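Local coordinates for protein cytochrome (Paracoccus pantotrophus, PDB 2XTS) that binds heme c in this portion of the SoxD subunit of sulfane dehydrogenase SoxCD and probably transfers electrons released when protein-bound sulfur is oxidised, at residues D[62-67]-D[77-81]; D[86-90]-D[114-118]; D[28-34]-D[107-112]; D[111-115]-D[128-132]. All coordinates share one frame; numbering follows the deposited sequence.

Interaction 1. Residues D[62-67]-D[77-81]. With HEC (heme c), chain U.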
# COMPACT_ATOMS: atom_id res chain seq x y z
N VAL D 62 25.41 30.53 2.83
CA VAL D 62 25.91 31.87 3.04
C VAL D 62 24.99 32.58 4.04
O VAL D 62 23.78 32.57 3.87
CB VAL D 62 25.92 32.63 1.72
CG1 VAL D 62 26.35 34.08 1.93
CG2 VAL D 62 26.79 31.93 0.69
N LEU D 63 25.55 33.11 5.12
CA LEU D 63 24.75 33.74 6.19
C LEU D 63 24.79 35.25 6.17
O LEU D 63 24.07 35.90 6.91
CB LEU D 63 25.19 33.23 7.57
CG LEU D 63 25.20 31.72 7.76
CD1 LEU D 63 25.55 31.33 9.19
CD2 LEU D 63 23.87 31.08 7.32
N ALA D 64 25.67 35.81 5.34
CA ALA D 64 25.86 37.25 5.24
C ALA D 64 26.17 37.62 3.79
O ALA D 64 26.97 36.97 3.14
CB ALA D 64 26.99 37.71 6.16
N GLY D 65 25.54 38.67 3.31
CA GLY D 65 25.75 39.15 1.94
C GLY D 65 24.48 39.21 1.12
O GLY D 65 23.38 38.92 1.60
N GLY D 66 24.63 39.63 -0.14
CA GLY D 66 23.55 39.63 -1.10
C GLY D 66 22.57 40.77 -0.96
O GLY D 66 21.51 40.76 -1.56
N ASP D 67 22.93 41.78 -0.19
CA ASP D 67 22.03 42.89 0.02
C ASP D 67 21.64 43.52 -1.33
O ASP D 67 22.50 43.79 -2.15
CB ASP D 67 22.69 43.90 0.93
CG ASP D 67 23.28 43.25 2.16
OD1 ASP D 67 22.50 42.92 3.07
OD2 ASP D 67 24.51 43.02 2.19
N LYS D 77 20.11 35.12 -1.06
CA LYS D 77 19.17 35.28 0.04
C LYS D 77 19.82 34.84 1.33
O LYS D 77 20.13 33.66 1.51
CB LYS D 77 17.93 34.43 -0.24
CG LYS D 77 17.17 34.88 -1.49
CD LYS D 77 16.38 33.77 -2.16
CE LYS D 77 15.22 33.30 -1.32
NZ LYS D 77 14.48 32.20 -1.96
N THR D 78 20.04 35.80 2.22
CA THR D 78 20.75 35.56 3.46
C THR D 78 19.97 36.20 4.61
O THR D 78 18.97 36.90 4.41
CB THR D 78 22.16 36.18 3.45
OG1 THR D 78 22.05 37.62 3.50
CG2 THR D 78 22.96 35.73 2.23
N ILE D 79 20.42 35.98 5.83
CA ILE D 79 19.84 36.66 6.98
C ILE D 79 19.68 38.15 6.70
O ILE D 79 18.60 38.71 6.87
CB ILE D 79 20.70 36.44 8.24
CG1 ILE D 79 20.72 34.97 8.66
CG2 ILE D 79 20.22 37.34 9.37
CD1 ILE D 79 21.69 34.67 9.79
N GLY D 80 20.76 38.79 6.25
CA GLY D 80 20.75 40.22 6.04
C GLY D 80 19.97 40.68 4.82
O GLY D 80 19.30 41.70 4.86
N SER D 81 20.04 39.94 3.72
CA SER D 81 19.38 40.37 2.49
C SER D 81 17.92 40.00 2.40
O SER D 81 17.19 40.59 1.63
CB SER D 81 20.10 39.80 1.26
OG SER D 81 19.80 38.44 1.08
FE HEC U . 24.69 26.04 9.96
CHA HEC U . 21.93 26.33 8.00
CHB HEC U . 23.93 28.95 11.49
CHC HEC U . 27.22 25.53 12.12
CHD HEC U . 25.80 23.50 8.06
NA HEC U . 23.23 27.37 9.78
C1A HEC U . 22.21 27.35 8.85
C2A HEC U . 21.42 28.58 8.96
C3A HEC U . 21.98 29.32 9.94
C4A HEC U . 23.11 28.56 10.45
CMA HEC U . 21.51 30.69 10.47
CAA HEC U . 20.19 28.92 8.09
CBA HEC U . 20.61 29.54 6.75
CGA HEC U . 19.46 29.97 5.89
O1A HEC U . 18.40 29.36 5.97
O2A HEC U . 19.70 30.94 5.13
NB HEC U . 25.39 27.03 11.52
C1B HEC U . 24.93 28.21 12.03
C2B HEC U . 25.62 28.45 13.29
C3B HEC U . 26.54 27.51 13.46
C4B HEC U . 26.40 26.59 12.37
CMB HEC U . 25.41 29.77 14.08
CAB HEC U . 27.50 27.35 14.64
CBB HEC U . 26.71 27.35 15.97
NC HEC U . 26.23 24.76 10.08
C1C HEC U . 27.21 24.72 11.04
C2C HEC U . 28.14 23.67 10.73
C3C HEC U . 27.75 23.15 9.57
C4C HEC U . 26.55 23.82 9.14
CMC HEC U . 29.41 23.34 11.55
CAC HEC U . 28.42 22.07 8.72
CBC HEC U . 28.86 20.76 9.29
ND HEC U . 23.99 25.08 8.36
C1D HEC U . 24.55 23.97 7.76
C2D HEC U . 23.70 23.42 6.76
C3D HEC U . 22.52 24.28 6.77
C4D HEC U . 22.77 25.29 7.73
CMD HEC U . 23.88 22.20 5.88
CAD HEC U . 21.29 24.09 5.90
CBD HEC U . 20.29 23.20 6.64
CGD HEC U . 19.04 22.95 5.87
O1D HEC U . 18.80 23.62 4.84
O2D HEC U . 18.20 22.16 6.37
O HOH W 1 21.44 33.11 5.45
O HOH W 2 20.05 43.91 3.24
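Thr78 faces the loop 62-67, and its side chain closes round the carbonyl oxygen of Gly65. Thr78 CB is nearest Gly65 O, 3.5 Å away, and also approaches Leu63 C. From there the hydroxyl branch donates to the main chain, Thr78 OG1 to Gly65 O at 2.7 Å, arriving in the carbonyl plane at a C=O...donor angle of 147°. The methyl branch packs on the same oxygen, with Thr78 CG2 3.3 Å from Gly65 O, and reaches on to Val62, where Thr78 CG2 comes 3.8 Å from Val62 CG1. With OG1 set between the backbone N and the carbonyl carbon (chi1 70°), Thr78 OG1 also accepts from Ser81 N at 3.1 Å. Thr78 N in turn donates to Ser81 OG at 2.9 Å, completing a capping box at the start of helix 79-82. One donated and one accepted bond thus fix the rotation of the threonine hydroxyl, while Ser81 OG has a further partner in Val76 O. Toward the heme, Leu63 CD2 touches the propionate arm at HEC CBA, 3.7 Å away. A water donates to both Val62 O and HEC O2A, tying loop and propionate together; another bridges Asp67 OD1 and Gly80 O. Helix 107-120 packs against the contact: its Leu117 is touched by both Leu63 and Ile79, so loop, short helix and long helix meet beside the heme.

Interaction 2. Residues D[86-90]-D[114-118]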
# COMPACT_ATOMS: atom_id res chain seq x y z
N LEU D 86 14.74 38.86 13.45
CA LEU D 86 15.87 38.38 14.22
C LEU D 86 15.50 37.18 15.07
O LEU D 86 16.35 36.33 15.31
CB LEU D 86 16.44 39.50 15.09
CG LEU D 86 17.80 39.20 15.69
CD1 LEU D 86 18.83 39.03 14.61
CD2 LEU D 86 18.21 40.28 16.67
N SER D 87 14.25 37.11 15.52
CA SER D 87 13.81 35.99 16.32
C SER D 87 14.19 34.66 15.69
O SER D 87 14.63 33.73 16.38
CB SER D 87 12.31 36.05 16.53
OG SER D 87 11.63 36.15 15.32
N THR D 88 13.99 34.55 14.38
CA THR D 88 14.23 33.31 13.66
C THR D 88 15.70 32.90 13.76
O THR D 88 16.02 31.72 13.81
CB THR D 88 13.83 33.47 12.21
OG1 THR D 88 12.57 34.16 12.13
CG2 THR D 88 13.76 32.13 11.49
N VAL D 89 16.59 33.89 13.72
CA VAL D 89 18.02 33.61 13.78
C VAL D 89 18.37 32.94 15.12
O VAL D 89 18.98 31.89 15.18
CB VAL D 89 18.86 34.87 13.62
CG1 VAL D 89 20.35 34.54 13.63
CG2 VAL D 89 18.49 35.60 12.31
N TYR D 90 17.94 33.58 16.20
CA TYR D 90 18.19 33.05 17.51
C TYR D 90 17.65 31.64 17.63
O TYR D 90 18.32 30.71 18.08
CB TYR D 90 17.55 33.99 18.57
CG TYR D 90 17.89 33.54 19.96
CD1 TYR D 90 17.27 32.43 20.52
CD2 TYR D 90 18.86 34.21 20.71
CE1 TYR D 90 17.61 31.98 21.79
CE2 TYR D 90 19.19 33.76 21.98
CZ TYR D 90 18.58 32.64 22.50
OH TYR D 90 18.90 32.22 23.77
N THR D 114 24.30 35.48 17.53
CA THR D 114 23.35 36.31 16.81
C THR D 114 23.91 37.73 16.64
O THR D 114 23.81 38.30 15.57
CB THR D 114 21.96 36.31 17.50
OG1 THR D 114 21.46 34.97 17.56
CG2 THR D 114 20.96 37.11 16.73
N ALA D 115 24.55 38.27 17.68
CA ALA D 115 25.22 39.56 17.55
C ALA D 115 26.29 39.54 16.46
O ALA D 115 26.40 40.46 15.66
CB ALA D 115 25.85 39.97 18.89
N PHE D 116 27.08 38.47 16.43
CA PHE D 116 28.12 38.33 15.40
C PHE D 116 27.52 38.23 13.98
O PHE D 116 28.08 38.76 13.03
CB PHE D 116 28.99 37.09 15.68
CG PHE D 116 30.00 36.83 14.61
CD1 PHE D 116 31.09 37.66 14.46
CD2 PHE D 116 29.83 35.75 13.73
CE1 PHE D 116 32.01 37.46 13.47
CE2 PHE D 116 30.77 35.55 12.71
CZ PHE D 116 31.86 36.41 12.60
N LEU D 117 26.41 37.52 13.84
CA LEU D 117 25.74 37.44 12.53
C LEU D 117 25.20 38.81 12.12
O LEU D 117 25.27 39.19 10.96
CB LEU D 117 24.65 36.36 12.53
CG LEU D 117 25.19 34.92 12.59
CD1 LEU D 117 24.01 34.00 12.81
CD2 LEU D 117 25.96 34.57 11.33
N LEU D 118 24.67 39.58 13.07
CA LEU D 118 24.28 40.96 12.75
C LEU D 118 25.49 41.76 12.26
O LEU D 118 25.42 42.47 11.28
CB LEU D 118 23.66 41.65 13.96
CG LEU D 118 22.25 41.22 14.31
CD1 LEU D 118 21.87 41.71 15.70
CD2 LEU D 118 21.24 41.70 13.26
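The ring of Tyr90 meets Thr114 obliquely, with Tyr90 CD2 and Thr114 OG1 4.2 Å apart, while the ring of Tyr111 packs against it with the planes inclined. Thr114 OG1 is hydrogen-bonded to Thr110 O, one turn back, so it meets the tyrosine by packing alone. With OG1 beside the backbone N (chi1 -59°), Thr114 CG2 stands anti to that N and meets Leu86 CD1 tip to tip at 3.6 Å. The same leucine branch reaches on to Leu118, where Leu86 CD1 and Leu118 CD2 are 3.8 Å apart. Val89 extends the apolar seam, its side chain crossing that of Leu117 at a slant, with Val89 CG1 3.8 Å from Leu117 CD1. Replacing Leu86 by an alanine would probably open a gap in front of Thr114 CG2 and the Leu118 methyls, leaving both helices less firmly packed. Short segments of the two helices run at 129° to each other, their axes 10.6 Å apart, a separation bridged mainly by side chains. This buried crossing of helix 86-96 with helix 107-120, which also carries Phe116 against Phe42 of helix 35-45, is the helical framework expected around the heme of a class I c-type cytochrome.

Interaction 3. Residues D[28-34]-D[107-112]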
# COMPACT_ATOMS: atom_id res chain seq x y z
N LEU D 28 12.02 34.62 24.35
CA LEU D 28 13.38 35.02 24.74
C LEU D 28 13.62 34.74 26.22
O LEU D 28 12.73 34.96 27.04
CB LEU D 28 13.64 36.50 24.46
CG LEU D 28 13.70 36.96 23.01
CD1 LEU D 28 13.72 38.48 22.99
CD2 LEU D 28 14.90 36.39 22.29
N ARG D 29 14.81 34.29 26.55
CA ARG D 29 15.21 34.05 27.91
C ARG D 29 16.29 35.04 28.32
O ARG D 29 17.04 35.54 27.47
CB ARG D 29 15.70 32.62 28.06
CG ARG D 29 14.65 31.61 27.64
CD ARG D 29 15.08 30.19 27.80
NE ARG D 29 14.04 29.30 27.31
CZ ARG D 29 13.86 28.05 27.71
NH1 ARG D 29 14.65 27.52 28.63
NH2 ARG D 29 12.86 27.35 27.19
N PRO D 30 16.43 35.31 29.63
CA PRO D 30 17.41 36.28 30.09
C PRO D 30 18.84 35.91 29.70
O PRO D 30 19.26 34.76 29.86
CB PRO D 30 17.21 36.27 31.62
CG PRO D 30 15.84 35.80 31.82
CD PRO D 30 15.55 34.85 30.73
N GLY D 31 19.58 36.88 29.17
CA GLY D 31 20.94 36.65 28.75
C GLY D 31 21.46 37.77 27.88
O GLY D 31 20.75 38.71 27.56
N SER D 32 22.71 37.61 27.46
CA SER D 32 23.37 38.59 26.61
C SER D 32 24.60 37.98 25.94
O SER D 32 25.13 36.96 26.36
CB SER D 32 23.76 39.81 27.42
OG SER D 32 24.74 39.48 28.35
N GLY D 33 25.05 38.65 24.90
CA GLY D 33 26.26 38.28 24.18
C GLY D 33 26.72 39.38 23.26
O GLY D 33 25.87 40.06 22.65
N ASP D 34 28.03 39.55 23.13
CA ASP D 34 28.56 40.58 22.26
C ASP D 34 29.17 40.01 21.00
O ASP D 34 29.33 38.79 20.87
CB ASP D 34 29.52 41.53 23.00
CG ASP D 34 30.77 40.87 23.52
OD1 ASP D 34 31.11 39.75 23.12
OD2 ASP D 34 31.44 41.52 24.35
N VAL D 107 22.09 29.85 26.14
CA VAL D 107 21.36 31.06 25.84
C VAL D 107 22.32 32.22 25.54
O VAL D 107 22.14 32.94 24.56
CB VAL D 107 20.37 31.41 26.98
CG1 VAL D 107 19.88 32.86 26.90
CG2 VAL D 107 19.19 30.42 27.00
N ASP D 108 23.32 32.43 26.39
CA ASP D 108 24.28 33.50 26.18
C ASP D 108 25.08 33.29 24.90
O ASP D 108 25.33 34.24 24.16
CB ASP D 108 25.22 33.62 27.37
CG ASP D 108 24.59 34.31 28.57
OD1 ASP D 108 23.48 34.87 28.47
OD2 ASP D 108 25.27 34.30 29.62
N ASP D 109 25.48 32.06 24.64
CA ASP D 109 26.20 31.74 23.41
C ASP D 109 25.38 32.13 22.18
O ASP D 109 25.91 32.63 21.19
CB ASP D 109 26.44 30.23 23.25
CG ASP D 109 27.44 29.64 24.21
OD1 ASP D 109 28.23 30.38 24.84
OD2 ASP D 109 27.41 28.38 24.33
N THR D 110 24.08 31.88 22.25
CA THR D 110 23.20 32.15 21.11
C THR D 110 23.01 33.64 20.91
O THR D 110 23.03 34.13 19.79
CB THR D 110 21.86 31.39 21.25
OG1 THR D 110 22.11 29.99 21.47
CG2 THR D 110 21.03 31.53 19.98
N TYR D 111 22.88 34.39 21.99
CA TYR D 111 22.87 35.85 21.85
C TYR D 111 24.15 36.37 21.22
O TYR D 111 24.12 37.24 20.35
CB TYR D 111 22.65 36.57 23.18
CG TYR D 111 21.21 36.59 23.67
CD1 TYR D 111 20.21 37.22 22.93
CD2 TYR D 111 20.86 35.96 24.85
CE1 TYR D 111 18.90 37.24 23.40
CE2 TYR D 111 19.56 35.97 25.32
CZ TYR D 111 18.58 36.60 24.59
OH TYR D 111 17.29 36.60 25.06
N ALA D 112 25.29 35.86 21.69
CA ALA D 112 26.59 36.28 21.14
C ALA D 112 26.71 35.96 19.65
O ALA D 112 27.13 36.81 18.85
CB ALA D 112 27.73 35.65 21.90
O HOH W 3 21.75 33.53 30.31
O HOH W 4 24.65 37.11 30.43
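Gly33 and Ala112 bring the two backbones together, their CA atoms only 3.7 Å apart. Strand 32-34 lies along the first turns of helix 107-120 at 40°, with the short-segment axes 5.7 Å apart. Such closeness depends on glycine: a CB on Gly33 would run into the helix backbone, and one on Gly31 would collide with Val107 and Asp108. The side chain of Tyr111 occupies the space beside this extended stretch. Its CG is anti to the carbonyl carbon (chi1 -78°), which sends the ring back along the strand so that Gly31 O lies over one of its faces. At the far end Tyr111 OH donates to Arg29 O at 2.6 Å; this acceptor sits at the ring edge, and the donor is somewhat tilted from its carbonyl plane. Leu28 crosses the same hydroxyl obliquely, Leu28 CD2 being 3.7 Å from Tyr111 OH. Asp108 grips the next part of the strand, taking Ser32 N on OD1 at 3.0 Å from well above the carboxylate plane (48°). A water donates to both Asp108 OD1 and Pro30 O, adding a second link. Val107 covers the loop on this flank, with its CG1 3.6 Å from Pro30 O. Arg29 itself points its guanidinium away, to Ser15 O. The helix side chains thus supply partners for main-chain polar atoms of the incoming stretch: a phenol donates to a carbonyl, while a carboxylate near the helix start, probably favoured there by the helix dipole, accepts a backbone N-H.

Interaction 4. Residues D[111-115]-D[128-132]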
# COMPACT_ATOMS: atom_id res chain seq x y z
N TYR D 111 22.88 34.39 21.99
CA TYR D 111 22.87 35.85 21.85
C TYR D 111 24.15 36.37 21.22
O TYR D 111 24.12 37.24 20.35
CB TYR D 111 22.65 36.57 23.18
CG TYR D 111 21.21 36.59 23.67
CD1 TYR D 111 20.21 37.22 22.93
CD2 TYR D 111 20.86 35.96 24.85
CE1 TYR D 111 18.90 37.24 23.40
CE2 TYR D 111 19.56 35.97 25.32
CZ TYR D 111 18.58 36.60 24.59
OH TYR D 111 17.29 36.60 25.06
N ALA D 112 25.29 35.86 21.69
CA ALA D 112 26.59 36.28 21.14
C ALA D 112 26.71 35.96 19.65
O ALA D 112 27.13 36.81 18.85
CB ALA D 112 27.73 35.65 21.90
N ILE D 113 26.35 34.74 19.27
CA ILE D 113 26.43 34.35 17.87
C ILE D 113 25.50 35.22 17.02
O ILE D 113 25.84 35.63 15.92
CB ILE D 113 26.12 32.84 17.68
CG1 ILE D 113 27.32 32.02 18.17
CG2 ILE D 113 25.76 32.52 16.22
CD1 ILE D 113 27.01 30.57 18.34
N THR D 114 24.30 35.48 17.53
CA THR D 114 23.35 36.31 16.81
C THR D 114 23.91 37.73 16.64
O THR D 114 23.81 38.30 15.57
CB THR D 114 21.96 36.31 17.50
OG1 THR D 114 21.46 34.97 17.56
CG2 THR D 114 20.96 37.11 16.73
N ALA D 115 24.55 38.27 17.68
CA ALA D 115 25.22 39.56 17.55
C ALA D 115 26.29 39.54 16.46
O ALA D 115 26.40 40.46 15.66
CB ALA D 115 25.85 39.97 18.89
N PHE D 128 28.73 45.80 19.59
CA PHE D 128 27.34 45.61 19.93
C PHE D 128 27.14 44.45 20.91
O PHE D 128 27.77 43.39 20.77
CB PHE D 128 26.56 45.39 18.65
CG PHE D 128 25.07 45.22 18.85
CD1 PHE D 128 24.25 46.31 19.16
CD2 PHE D 128 24.47 43.97 18.70
CE1 PHE D 128 22.88 46.15 19.32
CE2 PHE D 128 23.10 43.81 18.86
CZ PHE D 128 22.32 44.89 19.16
N VAL D 129 26.26 44.68 21.89
CA VAL D 129 25.82 43.68 22.85
C VAL D 129 24.33 43.42 22.67
O VAL D 129 23.49 44.32 22.81
CB VAL D 129 26.07 44.14 24.30
CG1 VAL D 129 25.75 43.03 25.26
CG2 VAL D 129 27.51 44.57 24.48
N LEU D 130 24.00 42.18 22.31
CA LEU D 130 22.61 41.77 22.16
C LEU D 130 22.13 41.17 23.47
O LEU D 130 22.80 40.30 24.04
CB LEU D 130 22.48 40.75 21.05
CG LEU D 130 21.07 40.33 20.66
CD1 LEU D 130 20.26 41.51 20.07
CD2 LEU D 130 21.16 39.19 19.68
N THR D 131 21.00 41.67 23.97
CA THR D 131 20.42 41.16 25.19
C THR D 131 18.94 40.82 25.03
O THR D 131 18.30 41.20 24.02
CB THR D 131 20.51 42.20 26.32
OG1 THR D 131 19.54 43.22 26.09
CG2 THR D 131 21.92 42.81 26.41
N HIS D 132 18.36 40.14 26.02
CA HIS D 132 16.92 39.90 25.98
C HIS D 132 16.10 41.19 26.03
O HIS D 132 14.97 41.21 25.57
CB HIS D 132 16.49 38.96 27.11
CG HIS D 132 16.67 39.52 28.47
ND1 HIS D 132 17.91 39.63 29.06
CD2 HIS D 132 15.78 39.96 29.39
CE1 HIS D 132 17.78 40.14 30.27
NE2 HIS D 132 16.50 40.35 30.49
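Tyr111 presents one ring edge to Leu130, with Tyr111 CD1 3.9 Å from Leu130 CD2 lying near the ring plane; the two side chains cross at about a right angle. Further out, Tyr111 OH is 3.2 Å from His132 CB, while the oxygen spends its hydrogen bond on Arg29 O. An alanine in place of Tyr111 would probably open a gap beside Leu130 and the CB of His132 and leave Arg29 O without its phenol donor. The main chain takes part too: Tyr111 O, which accepts the helical bond from Ala115 N, is approached by Leu130 CD2 at 3.6 Å. One turn on, the methyl of Thr114 meets that same leucine branch, Thr114 CG2 to Leu130 CD2 being also 3.6 Å. The CG of Leu130 is anti to its backbone N (chi1 -173°), which places CD2 near both Tyr111 O and Thr114 CG2. Ala115 ends the row, its CB 4.1 Å from Leu130 CB and 4.2 Å from Phe128 CD2, at the edge of the phenylalanine ring. The local axes lie 7.7 Å apart at 131°. Strand 129-131 pairs antiparallel with strand 32-34 through Leu130 and Gly33, and Ala112 packs on Thr37 and Leu41 of helix 35-45; helix 107-120 thus contacts the small sheet, helix 35-45 and, through Thr114, helix 86-96.

In the fold
Helix 107-120 serves interactions 2, 3 and 4, and packs against interaction 1 through Leu117. Interaction 2 is fully buried, with no hydrogen bond across it and mostly apolar contacts, whereas interaction 3, at the surface, relies on hydrogen bonds, waters and glycines that let a strand come close. Interaction 4, partly buried, joins the two: it shares Tyr111 and Ala112 with interaction 3 and Thr114 and Ala115 with interaction 2, and the strands of interactions 3 and 4 are neighbours in one antiparallel sheet. Interaction 1, about 22 Å from interaction 3 between centres, mixes a capping box with a water bridge to a heme propionate; Ile113 of interaction 4 also touches the heme.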